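Local coordinates for protein restriction endonuclease R.BpuJI (Bacillus pumilus, PDB 2VLA) that binds cognate DNA sequence-specifically as the recognition domain of a restriction enzyme whose full-length form probably cleaves DNA, at residues 33-38 / 49-54; 43-48 / 67-72; 161-166 / 185-190; 195-198 / 202-205. All coordinates share one frame; numbering follows the deposited sequence. Where two conformers were deposited one is given.

Interaction 1. Residues 33-38 / 49-54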
# COMPACT_ATOMS: atom_id res chain seq x y z
N ILE A 33 -10.92 14.71 11.09
CA ILE A 33 -11.87 14.44 10.02
C ILE A 33 -13.29 14.24 10.55
O ILE A 33 -14.25 14.83 10.04
CB ILE A 33 -11.41 13.22 9.20
CG1 ILE A 33 -10.17 13.58 8.39
CG2 ILE A 33 -12.52 12.74 8.26
CD1 ILE A 33 -9.41 12.37 7.86
N ASP A 34 -13.43 13.46 11.61
CA ASP A 34 -14.75 13.18 12.18
C ASP A 34 -15.41 14.48 12.68
O ASP A 34 -16.62 14.67 12.53
CB ASP A 34 -14.60 12.18 13.32
CG ASP A 34 -15.90 11.78 13.90
OD1 ASP A 34 -16.77 11.31 13.13
OD2 ASP A 34 -16.04 11.86 15.12
N ASP A 35 -14.60 15.37 13.26
CA ASP A 35 -15.11 16.61 13.83
C ASP A 35 -15.57 17.60 12.76
O ASP A 35 -16.64 18.21 12.88
CB ASP A 35 -14.04 17.28 14.68
CG ASP A 35 -13.85 16.61 16.02
OD1 ASP A 35 -14.67 15.72 16.38
OD2 ASP A 35 -12.88 16.98 16.73
N ILE A 36 -14.73 17.81 11.74
CA ILE A 36 -14.96 18.91 10.81
C ILE A 36 -15.81 18.50 9.60
O ILE A 36 -16.39 19.36 8.93
CB ILE A 36 -13.62 19.59 10.35
CG1 ILE A 36 -12.82 18.69 9.41
CG2 ILE A 36 -12.78 19.99 11.56
CD1 ILE A 36 -11.52 19.35 8.86
N CYS A 37 -15.92 17.20 9.34
CA CYS A 37 -16.74 16.71 8.22
C CYS A 37 -18.11 16.24 8.70
O CYS A 37 -18.27 15.90 9.87
CB CYS A 37 -16.03 15.57 7.50
SG CYS A 37 -14.42 16.01 6.85
N PRO A 38 -19.12 16.23 7.79
CA PRO A 38 -19.01 16.74 6.42
C PRO A 38 -18.86 18.26 6.37
O PRO A 38 -19.43 18.97 7.20
CB PRO A 38 -20.34 16.31 5.77
CG PRO A 38 -21.27 16.14 6.89
CD PRO A 38 -20.46 15.68 8.06
N ASN A 49 -5.74 21.72 8.45
CA ASN A 49 -4.38 22.20 8.66
C ASN A 49 -4.22 22.88 10.02
O ASN A 49 -3.22 22.70 10.70
CB ASN A 49 -3.98 23.18 7.57
CG ASN A 49 -3.63 22.50 6.27
OD1 ASN A 49 -3.91 21.31 6.07
ND2 ASN A 49 -3.01 23.26 5.36
N ASN A 50 -5.21 23.67 10.41
CA ASN A 50 -5.17 24.37 11.69
C ASN A 50 -5.14 23.42 12.89
O ASN A 50 -4.52 23.72 13.91
CB ASN A 50 -6.35 25.35 11.82
CG ASN A 50 -6.13 26.63 11.03
OD1 ASN A 50 -5.01 26.96 10.66
ND2 ASN A 50 -7.21 27.35 10.76
N ARG A 51 -5.81 22.27 12.76
CA ARG A 51 -5.76 21.25 13.80
C ARG A 51 -4.45 20.45 13.75
O ARG A 51 -3.83 20.20 14.79
CB ARG A 51 -6.97 20.30 13.70
CG ARG A 51 -8.32 20.92 14.08
CD ARG A 51 -8.68 20.71 15.57
NE ARG A 51 -8.73 19.29 15.98
CZ ARG A 51 -9.84 18.53 15.98
NH1 ARG A 51 -11.00 19.02 15.57
NH2 ARG A 51 -9.77 17.28 16.40
N LEU A 52 -4.02 20.04 12.56
CA LEU A 52 -2.86 19.14 12.43
C LEU A 52 -1.58 19.83 12.90
O LEU A 52 -0.69 19.20 13.49
CB LEU A 52 -2.70 18.63 10.99
CG LEU A 52 -1.53 17.65 10.79
CD1 LEU A 52 -1.68 16.41 11.69
CD2 LEU A 52 -1.42 17.23 9.32
N ILE A 53 -1.49 21.13 12.69
CA ILE A 53 -0.26 21.84 13.03
C ILE A 53 0.02 21.82 14.57
O ILE A 53 1.16 21.96 15.02
CB ILE A 53 -0.27 23.29 12.52
CG1 ILE A 53 1.17 23.84 12.53
CG2 ILE A 53 -1.19 24.18 13.40
CD1 ILE A 53 1.32 25.18 11.82
N GLU A 54 -1.03 21.62 15.36
CA GLU A 54 -0.88 21.46 16.80
C GLU A 54 -0.18 20.15 17.17
O GLU A 54 0.45 20.06 18.23
CB GLU A 54 -2.25 21.54 17.49
CG GLU A 54 -2.89 22.91 17.37
CD GLU A 54 -2.03 24.02 17.98
OE1 GLU A 54 -1.46 23.81 19.09
OE2 GLU A 54 -1.91 25.10 17.36

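Interaction 2. Residues 43-48 / 67-72. With nucleotides of chain B; nucleotides of chain C.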
# COMPACT_ATOMS: atom_id res chain seq x y z
N SER A 43 -13.32 24.93 3.44
CA SER A 43 -13.31 24.88 4.88
C SER A 43 -12.46 23.71 5.38
O SER A 43 -11.78 23.81 6.40
CB SER A 43 -14.74 24.75 5.41
OG SER A 43 -15.51 25.89 5.09
N PHE A 44 -12.51 22.60 4.64
CA PHE A 44 -11.78 21.39 5.03
C PHE A 44 -10.28 21.63 5.08
O PHE A 44 -9.62 21.26 6.04
CB PHE A 44 -12.08 20.26 4.06
CG PHE A 44 -11.40 18.96 4.41
CD1 PHE A 44 -11.75 18.26 5.54
CD2 PHE A 44 -10.40 18.46 3.60
CE1 PHE A 44 -11.11 17.08 5.86
CE2 PHE A 44 -9.77 17.27 3.91
CZ PHE A 44 -10.11 16.59 5.04
N VAL A 45 -9.75 22.27 4.05
CA VAL A 45 -8.32 22.55 3.97
C VAL A 45 -7.87 23.36 5.16
O VAL A 45 -6.89 23.02 5.82
CB VAL A 45 -7.96 23.29 2.66
CG1 VAL A 45 -6.51 23.75 2.68
CG2 VAL A 45 -8.24 22.38 1.46
N LYS A 46 -8.58 24.44 5.44
CA LYS A 46 -8.16 25.37 6.49
C LYS A 46 -8.27 24.72 7.85
O LYS A 46 -7.33 24.77 8.65
CB LYS A 46 -9.03 26.64 6.44
CG LYS A 46 -8.82 27.58 7.64
N ASP A 47 -9.41 24.09 8.10
CA ASP A 47 -9.69 23.52 9.41
C ASP A 47 -8.82 22.30 9.70
O ASP A 47 -8.36 22.10 10.83
CB ASP A 47 -11.17 23.16 9.51
CG ASP A 47 -12.07 24.40 9.55
OD1 ASP A 47 -11.57 25.50 9.87
OD2 ASP A 47 -13.28 24.26 9.25
N PHE A 48 -8.58 21.48 8.68
CA PHE A 48 -7.70 20.34 8.85
C PHE A 48 -6.29 20.80 9.23
O PHE A 48 -5.71 20.33 10.20
CB PHE A 48 -7.65 19.50 7.56
CG PHE A 48 -6.80 18.28 7.68
CD1 PHE A 48 -5.42 18.37 7.51
CD2 PHE A 48 -7.37 17.03 7.92
CE1 PHE A 48 -4.62 17.25 7.62
CE2 PHE A 48 -6.58 15.91 8.05
CZ PHE A 48 -5.20 16.02 7.88
N ASN A 67 0.49 18.26 2.35
CA ASN A 67 0.90 16.94 1.91
C ASN A 67 0.40 15.84 2.87
O ASN A 67 -0.05 14.77 2.41
CB ASN A 67 2.43 16.85 1.77
CG ASN A 67 2.97 17.58 0.54
OD1 ASN A 67 2.24 17.93 -0.40
ND2 ASN A 67 4.28 17.72 0.49
N HIS A 68 0.45 16.08 4.17
CA HIS A 68 -0.17 15.14 5.10
C HIS A 68 -1.65 14.93 4.71
O HIS A 68 -2.15 13.79 4.67
CB HIS A 68 -0.09 15.64 6.55
CG HIS A 68 1.16 15.25 7.26
ND1 HIS A 68 1.19 14.26 8.21
CD2 HIS A 68 2.42 15.78 7.22
CE1 HIS A 68 2.41 14.18 8.71
NE2 HIS A 68 3.18 15.08 8.10
N ARG A 69 -2.35 16.02 4.49
CA ARG A 69 -3.78 15.95 4.23
C ARG A 69 -4.06 15.16 2.97
O ARG A 69 -4.92 14.24 2.97
CB ARG A 69 -4.38 17.34 4.09
CG ARG A 69 -5.87 17.37 4.15
CD ARG A 69 -6.43 18.76 3.94
NE ARG A 69 -6.15 19.22 2.60
CZ ARG A 69 -5.25 20.15 2.30
NH1 ARG A 69 -4.59 20.76 3.26
NH2 ARG A 69 -5.02 20.47 1.02
N THR A 70 -3.37 15.49 1.89
CA THR A 70 -3.71 14.87 0.62
C THR A 70 -3.10 13.50 0.46
O THR A 70 -3.79 12.56 0.04
CB THR A 70 -3.36 15.76 -0.59
OG1 THR A 70 -1.94 15.83 -0.77
CG2 THR A 70 -3.95 17.17 -0.42
N GLU A 71 -1.83 13.35 0.81
CA GLU A 71 -1.10 12.11 0.54
C GLU A 71 -1.43 11.02 1.51
O GLU A 71 -1.50 9.83 1.11
CB GLU A 71 0.40 12.33 0.55
CG GLU A 71 0.95 13.31 -0.47
CD GLU A 71 2.47 13.22 -0.56
OE1 GLU A 71 2.97 12.18 -1.02
OE2 GLU A 71 3.18 14.19 -0.12
N ILE A 72 -1.56 11.37 2.79
CA ILE A 72 -1.62 10.35 3.84
C ILE A 72 -3.04 10.17 4.33
O ILE A 72 -3.63 9.11 4.16
CB ILE A 72 -0.63 10.65 5.03
CG1 ILE A 72 0.80 10.82 4.49
CG2 ILE A 72 -0.71 9.53 6.04
CD1 ILE A 72 1.38 9.59 3.74
P DC B 5 -2.55 13.75 -3.83
OP1 DC B 5 -4.02 13.80 -3.65
OP2 DC B 5 -1.69 13.85 -2.64
O5' DC B 5 -2.22 12.46 -4.72
C5' DC B 5 -1.11 11.64 -4.46
C4' DC B 5 -0.15 11.65 -5.62
O4' DC B 5 0.34 13.00 -5.83
C3' DC B 5 1.08 10.79 -5.43
O3' DC B 5 1.57 10.37 -6.71
C2' DC B 5 2.00 11.79 -4.71
C1' DC B 5 1.73 13.03 -5.57
N1 DC B 5 2.12 14.29 -4.93
C2 DC B 5 3.12 15.10 -5.48
O2 DC B 5 3.63 14.76 -6.57
N3 DC B 5 3.47 16.25 -4.83
C4 DC B 5 2.89 16.57 -3.69
N4 DC B 5 3.27 17.71 -3.09
C5 DC B 5 1.91 15.77 -3.08
C6 DC B 5 1.54 14.64 -3.74
P DC B 6 2.82 9.39 -6.86
OP1 DC B 6 2.60 8.65 -8.14
OP2 DC B 6 3.03 8.67 -5.57
O5' DC B 6 4.09 10.39 -6.93
C5' DC B 6 4.42 11.05 -8.16
C4' DC B 6 5.86 11.50 -8.13
O4' DC B 6 6.00 12.59 -7.22
C3' DC B 6 6.86 10.44 -7.69
O3' DC B 6 7.97 10.50 -8.57
C2' DC B 6 7.21 10.83 -6.24
C1' DC B 6 7.06 12.32 -6.29
N1 DC B 6 6.66 12.99 -5.06
C2 DC B 6 7.38 14.11 -4.60
O2 DC B 6 8.45 14.42 -5.12
N3 DC B 6 6.88 14.80 -3.55
C4 DC B 6 5.76 14.42 -2.94
N4 DC B 6 5.33 15.14 -1.90
C5 DC B 6 5.04 13.29 -3.40
C6 DC B 6 5.51 12.64 -4.46
P DC C 5 6.81 15.39 7.57
OP1 DC C 5 5.95 15.43 8.75
OP2 DC C 5 6.12 15.14 6.28
O5' DC C 5 7.68 16.73 7.43
C5' DC C 5 8.79 17.03 8.30
C4' DC C 5 9.74 17.87 7.50
O4' DC C 5 10.39 17.03 6.48
C3' DC C 5 9.05 19.00 6.74
O3' DC C 5 9.84 20.19 6.92
C2' DC C 5 9.05 18.58 5.29
C1' DC C 5 10.19 17.60 5.19
N1 DC C 5 9.96 16.41 4.30
C2 DC C 5 10.99 16.00 3.46
O2 DC C 5 12.03 16.68 3.38
N3 DC C 5 10.84 14.88 2.70
C4 DC C 5 9.73 14.17 2.84
N4 DC C 5 9.62 13.05 2.09
C5 DC C 5 8.68 14.56 3.67
C6 DC C 5 8.83 15.66 4.42

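Interaction 3. Residues 161-166 / 185-190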
# COMPACT_ATOMS: atom_id res chain seq x y z
N ALA A 161 11.77 -7.90 -2.03
CA ALA A 161 11.95 -6.79 -2.92
C ALA A 161 12.20 -7.24 -4.36
O ALA A 161 11.53 -6.79 -5.27
CB ALA A 161 13.12 -5.88 -2.43
N TYR A 162 13.22 -8.08 -4.55
CA TYR A 162 13.68 -8.41 -5.90
C TYR A 162 12.74 -9.38 -6.58
O TYR A 162 12.43 -9.23 -7.75
CB TYR A 162 15.08 -9.03 -5.84
CG TYR A 162 15.65 -9.36 -7.20
CD1 TYR A 162 16.25 -8.38 -7.98
CD2 TYR A 162 15.52 -10.64 -7.74
CE1 TYR A 162 16.73 -8.66 -9.24
CE2 TYR A 162 16.01 -10.94 -9.01
CZ TYR A 162 16.61 -9.95 -9.75
OH TYR A 162 17.11 -10.25 -11.01
N TYR A 163 12.34 -10.40 -5.84
CA TYR A 163 11.59 -11.50 -6.45
C TYR A 163 10.09 -11.25 -6.53
O TYR A 163 9.39 -11.89 -7.33
CB TYR A 163 11.87 -12.81 -5.73
CG TYR A 163 13.29 -13.32 -5.86
CD1 TYR A 163 13.70 -14.05 -6.96
CD2 TYR A 163 14.23 -13.08 -4.86
CE1 TYR A 163 14.99 -14.53 -7.07
CE2 TYR A 163 15.52 -13.54 -4.97
CZ TYR A 163 15.89 -14.29 -6.07
OH TYR A 163 17.19 -14.75 -6.15
N VAL A 164 9.57 -10.33 -5.72
CA VAL A 164 8.13 -10.08 -5.63
C VAL A 164 7.76 -8.63 -5.95
O VAL A 164 7.24 -8.35 -7.03
CB VAL A 164 7.57 -10.49 -4.26
CG1 VAL A 164 6.08 -10.19 -4.14
CG2 VAL A 164 7.88 -11.94 -3.97
N LEU A 165 8.16 -7.67 -5.08
CA LEU A 165 7.57 -6.34 -5.18
C LEU A 165 8.20 -5.44 -6.25
O LEU A 165 7.63 -4.40 -6.59
CB LEU A 165 7.56 -5.63 -3.84
CG LEU A 165 6.47 -6.12 -2.87
CD1 LEU A 165 6.66 -5.44 -1.52
CD2 LEU A 165 5.04 -5.85 -3.40
N ASN A 166 9.34 -5.86 -6.81
CA ASN A 166 9.95 -5.19 -7.94
C ASN A 166 10.05 -6.08 -9.19
O ASN A 166 10.70 -5.73 -10.14
CB ASN A 166 11.36 -4.72 -7.59
CG ASN A 166 11.74 -3.36 -8.24
OD1 ASN A 166 11.17 -2.33 -7.91
ND2 ASN A 166 12.71 -3.39 -9.16
N ILE A 185 15.14 -20.82 -4.08
CA ILE A 185 15.88 -21.99 -3.63
C ILE A 185 17.00 -22.34 -4.65
O ILE A 185 18.13 -22.63 -4.26
CB ILE A 185 14.96 -23.19 -3.42
CG1 ILE A 185 14.08 -22.97 -2.16
CG2 ILE A 185 15.78 -24.49 -3.30
CD1 ILE A 185 12.96 -24.02 -1.98
N GLU A 186 16.69 -22.27 -5.94
CA GLU A 186 17.71 -22.54 -6.96
C GLU A 186 18.82 -21.50 -6.93
O GLU A 186 20.01 -21.85 -6.97
CB GLU A 186 17.09 -22.58 -8.36
CG GLU A 186 18.10 -22.90 -9.46
CD GLU A 186 17.53 -22.69 -10.85
OE1 GLU A 186 16.81 -23.59 -11.34
OE2 GLU A 186 17.83 -21.65 -11.47
N ASP A 187 18.45 -20.23 -6.81
CA ASP A 187 19.43 -19.17 -6.77
C ASP A 187 20.36 -19.34 -5.56
O ASP A 187 21.58 -19.22 -5.70
CB ASP A 187 18.73 -17.81 -6.72
CG ASP A 187 18.36 -17.30 -8.11
OD1 ASP A 187 18.65 -18.00 -9.12
OD2 ASP A 187 17.78 -16.19 -8.20
N ARG A 188 19.80 -19.63 -4.40
CA ARG A 188 20.61 -19.82 -3.20
C ARG A 188 21.57 -20.99 -3.38
O ARG A 188 22.69 -20.96 -2.89
CB ARG A 188 19.74 -20.05 -1.97
CG ARG A 188 18.96 -18.83 -1.53
CD ARG A 188 18.16 -19.10 -0.29
NE ARG A 188 17.42 -17.92 0.13
CZ ARG A 188 16.61 -17.88 1.18
NH1 ARG A 188 16.45 -18.95 1.94
NH2 ARG A 188 15.96 -16.76 1.47
N SER A 189 21.11 -22.03 -4.07
CA SER A 189 21.94 -23.22 -4.28
C SER A 189 23.12 -22.92 -5.19
O SER A 189 24.11 -23.66 -5.21
CB SER A 189 21.10 -24.37 -4.86
OG SER A 189 20.89 -24.21 -6.25
N ASN A 190 23.03 -21.82 -5.93
CA ASN A 190 24.09 -21.37 -6.80
C ASN A 190 24.80 -20.17 -6.21
O ASN A 190 25.53 -19.46 -6.91
CB ASN A 190 23.51 -21.01 -8.17
CG ASN A 190 23.12 -22.23 -8.97
OD1 ASN A 190 23.87 -23.19 -9.06
ND2 ASN A 190 21.93 -22.20 -9.56

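Interaction 4. Residues 195-198 / 202-205. With nucleotides of chain B.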
# COMPACT_ATOMS: atom_id res chain seq x y z
N LYS A 195 19.47 -8.01 -4.73
CA LYS A 195 18.92 -6.81 -4.12
C LYS A 195 18.39 -5.89 -5.20
O LYS A 195 18.70 -6.06 -6.38
CB LYS A 195 20.00 -6.08 -3.31
CG LYS A 195 20.47 -6.85 -2.09
CD LYS A 195 21.38 -6.02 -1.22
CE LYS A 195 21.90 -6.83 -0.04
NZ LYS A 195 22.88 -6.06 0.78
N VAL A 196 17.55 -4.94 -4.81
CA VAL A 196 17.04 -3.95 -5.75
C VAL A 196 17.78 -2.63 -5.56
O VAL A 196 17.69 -2.01 -4.52
CB VAL A 196 15.53 -3.71 -5.50
CG1 VAL A 196 15.03 -2.59 -6.39
CG2 VAL A 196 14.74 -5.02 -5.73
N ARG A 197 18.46 -2.19 -6.62
CA ARG A 197 19.17 -0.93 -6.64
C ARG A 197 19.00 -0.33 -8.05
O ARG A 197 18.65 -1.04 -9.00
CB ARG A 197 20.66 -1.13 -6.32
CG ARG A 197 20.95 -1.67 -4.89
CD ARG A 197 20.58 -0.66 -3.81
NE ARG A 197 20.97 -1.11 -2.47
CZ ARG A 197 20.19 -1.83 -1.66
NH1 ARG A 197 18.99 -2.25 -2.07
NH2 ARG A 197 20.64 -2.19 -0.45
N HIS A 198 19.24 0.96 -8.17
CA HIS A 198 19.05 1.69 -9.42
C HIS A 198 20.28 2.57 -9.66
O HIS A 198 20.87 3.07 -8.71
CB HIS A 198 17.79 2.57 -9.34
CG HIS A 198 16.53 1.78 -9.20
ND1 HIS A 198 16.02 1.40 -7.98
CD2 HIS A 198 15.69 1.26 -10.13
CE1 HIS A 198 14.92 0.70 -8.16
NE2 HIS A 198 14.70 0.60 -9.46
N GLU A 202 19.92 6.70 -4.66
CA GLU A 202 20.08 6.34 -3.27
C GLU A 202 19.12 5.20 -2.92
O GLU A 202 18.14 4.94 -3.63
CB GLU A 202 19.81 7.55 -2.37
CG GLU A 202 20.79 8.74 -2.56
CD GLU A 202 22.23 8.34 -2.40
OE1 GLU A 202 22.54 7.61 -1.44
OE2 GLU A 202 23.06 8.75 -3.24
N THR A 203 19.38 4.53 -1.82
CA THR A 203 18.63 3.34 -1.47
C THR A 203 17.15 3.65 -1.18
O THR A 203 16.27 2.82 -1.48
CB THR A 203 19.31 2.60 -0.31
OG1 THR A 203 20.61 2.18 -0.75
CG2 THR A 203 18.53 1.41 0.10
N SER A 204 16.84 4.85 -0.73
CA SER A 204 15.43 5.20 -0.51
C SER A 204 14.61 5.11 -1.81
O SER A 204 13.45 4.68 -1.79
CB SER A 204 15.31 6.58 0.11
OG SER A 204 15.82 7.59 -0.75
N TYR A 205 15.20 5.51 -2.92
CA TYR A 205 14.52 5.45 -4.21
C TYR A 205 14.16 4.02 -4.51
O TYR A 205 13.03 3.74 -4.94
CB TYR A 205 15.44 6.00 -5.28
CG TYR A 205 14.81 6.04 -6.65
CD1 TYR A 205 13.93 7.06 -6.99
CD2 TYR A 205 15.07 5.06 -7.59
CE1 TYR A 205 13.34 7.11 -8.23
CE2 TYR A 205 14.46 5.09 -8.85
CZ TYR A 205 13.59 6.13 -9.15
OH TYR A 205 12.96 6.20 -10.38
P DT B 9 20.03 15.48 -4.00
OP1 DT B 9 20.52 16.80 -4.43
OP2 DT B 9 20.79 14.25 -4.33
O5' DT B 9 19.84 15.53 -2.42
C5' DT B 9 19.28 16.68 -1.81
C4' DT B 9 18.95 16.36 -0.38
O4' DT B 9 18.02 15.25 -0.32
C3' DT B 9 20.12 15.91 0.47
O3' DT B 9 20.63 17.08 1.19
C2' DT B 9 19.55 14.78 1.37
C1' DT B 9 18.07 14.74 1.01
N1 DT B 9 17.45 13.42 1.03
C2 DT B 9 16.42 13.18 1.90
O2 DT B 9 16.01 13.98 2.72
N3 DT B 9 15.85 11.93 1.78
C4 DT B 9 16.24 10.94 0.92
O4 DT B 9 15.65 9.85 0.91
C5 DT B 9 17.31 11.26 0.02
C7 DT B 9 17.80 10.25 -0.97
C6 DT B 9 17.84 12.48 0.11
P DG B 8 15.24 10.76 -6.02
OP1 DG B 8 15.26 10.54 -7.46
OP2 DG B 8 15.57 9.62 -5.15
O5' DG B 8 16.22 11.94 -5.59
C5' DG B 8 16.07 13.22 -6.22
C4' DG B 8 16.55 14.32 -5.31
O4' DG B 8 15.65 14.46 -4.18
C3' DG B 8 17.92 14.12 -4.70
O3' DG B 8 18.60 15.40 -4.59
C2' DG B 8 17.62 13.46 -3.33
C1' DG B 8 16.31 14.13 -2.94
N9 DG B 8 15.34 13.34 -2.19
C8 DG B 8 14.89 12.07 -2.48
N7 DG B 8 13.95 11.66 -1.68
C5 DG B 8 13.73 12.75 -0.84
C6 DG B 8 12.78 12.93 0.17
O6 DG B 8 11.94 12.16 0.60
N1 DG B 8 12.90 14.21 0.79
C2 DG B 8 13.77 15.19 0.40
N2 DG B 8 13.72 16.37 1.12
N3 DG B 8 14.65 15.04 -0.58
C4 DG B 8 14.56 13.81 -1.16

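Interaction 1. Residues 33-38 / 49-54
The guanidinium of Arg-51 meets Asp-35 at its NH1–NH2 end: OD2 lies near its plane, slightly tilted from it, with CG of the same carboxylate behind at that edge. Ile-36 comes in obliquely, its CG2 4.5 Å from Arg-51 NH1. The carboxylate and guanidinium planes are turned 44° apart, and the salt bridge is not a flat two-by-two pairing: both nitrogens converge on a single oxygen, Arg-51 NH1 at 3.0 Å and NH2 at 3.1 Å from Asp-35 OD2. Sharing one acceptor bends both bonds; the N-H...O angle at NH1 is 143°. OD2 is met on its anti side, away from OD1, and the NH2 bond also rises out of the carboxylate plane.

The two residues belong to the first two helices of an N-terminal winged-helix unit: Asp-35 sits near the C-terminal end of helix 22-36, and Arg-51 lies on helix 41-56, which enters the helix-turn-helix. Between them the chain turns through Cys-37, the cis-linked Pro-38 and the short strand 39-40. The Arg-51 side chain is bent at chi2 (-93°) and again at chi3, and this carries the guanidinium across to helix 22-36; the Arg-51 side chain also touches Asn-31 and Ile-32. Below this surface bridge, Ile-36 turns inward against Phe-44, Asp-47 and Phe-48 of helix 41-56, while Leu-52 packs against Leu-25 and Tyr-29. The Asp-35 side chain crosses that of Arg-51 at about a right angle, and its CB comes within 3.6 Å of Arg-51 NH1.

Interaction 2. Residues 43-48 / 67-72
Phe-44, Val-45 and Phe-48 form a buried, mainly apolar seat for Arg-69, joining the two helices of the helix-turn-helix in the N-terminal winged-helix unit. Helix 41-56 supports from behind helix 62-76, the recognition helix lying on the DNA; the axes of the two short segments approach to 10.9 Å at 118°. The aliphatic part of Arg-69 does most of the packing. Its CG stands over the face of the Phe-48 ring in a CH-pi contact, 3.6 Å from the centroid and 15° off the ring normal, and its CD touches Phe-44 CE2 at 3.7 Å. A bend at chi3 (65°) then swings the guanidinium over Val-45, whose two methyls lie against one face; CG1 is 3.6 Å from Arg-69 NH1. The buried charge is met by a salt bridge from NH1 to Asp-66 and a hydrogen bond from NH1 to Asn-49.

Arg-69 also packs against a DNA phosphate, and its neighbours bond to the DNA. His-68, held at ND1 by Tyr-29, donates a nearly straight bond from NE2 to OP1 of DC5 of chain C at 2.9 Å. Thr-70 OG1 gives its hydrogen to OP2 of DC5 of chain B at 2.7 Å. Two bases are read directly: N4 of DC5 of chain B donates to Asn-67 OD1 at 2.9 Å, and N4 of DC6 of chain B to Glu-71 OE2, an oxygen that also pairs with Lys-17 NZ.

Interaction 3. Residues 161-166 / 185-190
Tyr-163 donates its hydroxyl hydrogen to Asp-187, with OH and OD2 2.6 Å apart, a short bond that makes up nearly all of this buried contact. OD2 lies at the edge of the phenol ring, near its plane, close enough for Tyr-163 CE1 to stand 3.4 Å from it. The carboxylate is turned 49° from the ring and accepts on the anti lone pair of OD2, the one facing away from OD1. The other oxygen, OD1, has its own partner in a salt bridge to Lys-183, one helical turn earlier.

The ring is fixed from several directions. Tyr-162 CD2 sits 3.7 Å above the plane of the Tyr-163 ring, over its centre, and Val-180, Lys-183 and Ile-184 of helix 177-189 also pack on this side chain. With CG beside the backbone N (chi1 -66°), the ring leaves helix 157-165 toward Asp-187, and the two side chains together bridge the 11.0 Å between the CA atoms of Tyr-163 and Asp-187. A phenylalanine here would lack the hydroxyl and is likely to leave Asp-187 OD2 without its donor inside the protein.

Farther out, Arg-188 adds a second tie between the same helices through a salt bridge to Asp-159. Near the end of segment 185-190, Ser-189 OG donates to Glu-186 O at 2.6 Å. Helices 157-165, 177-189 and 203-219, followed by the hairpin of strands 223-225 and 230-232, are consistent with a second winged-helix unit. Since the Tyr-163 hydroxyl and the Lys-183 ammonium each serve one carboxylate oxygen, Asp-187 is probably kept ionised despite its burial.

Interaction 4. Residues 195-198 / 202-205
At the DNA-facing start of helix 203-219, probably the recognition helix of the second winged-helix unit, Tyr-205 meets His-198 of the preceding loop in a T-shaped (edge-to-face) pair. The Tyr-205 edge carrying CD2 and CE2 points at the His-198 face; the centroids are 5.2 Å apart and the planes 89° apart. His-198 ND1 is 3.8 Å from Tyr-205 CD2, but its hydrogen-bond partner is Ser-206 OG. Beside this pair, Thr-203 lies over one face of the Arg-197 guanidinium, whose NH1 is tied back to Val-196 O at 2.8 Å.

OP2 of DG8 of chain B approaches the Tyr-205 ring obliquely, 3.6 Å from CD1, and the ring makes cation-pi contacts with Arg-10 and Lys-201. An alanine in place of Tyr-205 would remove the ring, and would probably leave the His-198 face without its aromatic partner and Arg-10 and Lys-201 without their cation-pi mate. Ser-204 OG donates to O4 of DT9 of chain B at 2.8 Å, and Glu-202 CB touches the thymine methyl C7 at 3.6 Å. Base contacts from the start of a helix laid on the DNA are typical of a helix-turn-helix recognition helix.

Overall arrangement
Interactions 1 and 2 share helix 41-56 and sit side by side in the N-terminal winged-helix unit, their centres about 8 Å apart and their segments alternating along the chain. Interactions 3 and 4 lie together farther along the chain, centres about 16 Å apart, joined where Val-196 packs on Ala-161 and Tyr-162; interactions 1 and 3 fall on opposite sides of the chain's centre. Interactions 2 and 3 are buried, the former through apolar packing on an arginine stem, the latter through a single short hydrogen bond. Interactions 1 and 4 are at the surface, one ionic, the other an aromatic pair beside an arginine-threonine contact. Interactions 2 and 4 include residues that touch DNA, from two different helices.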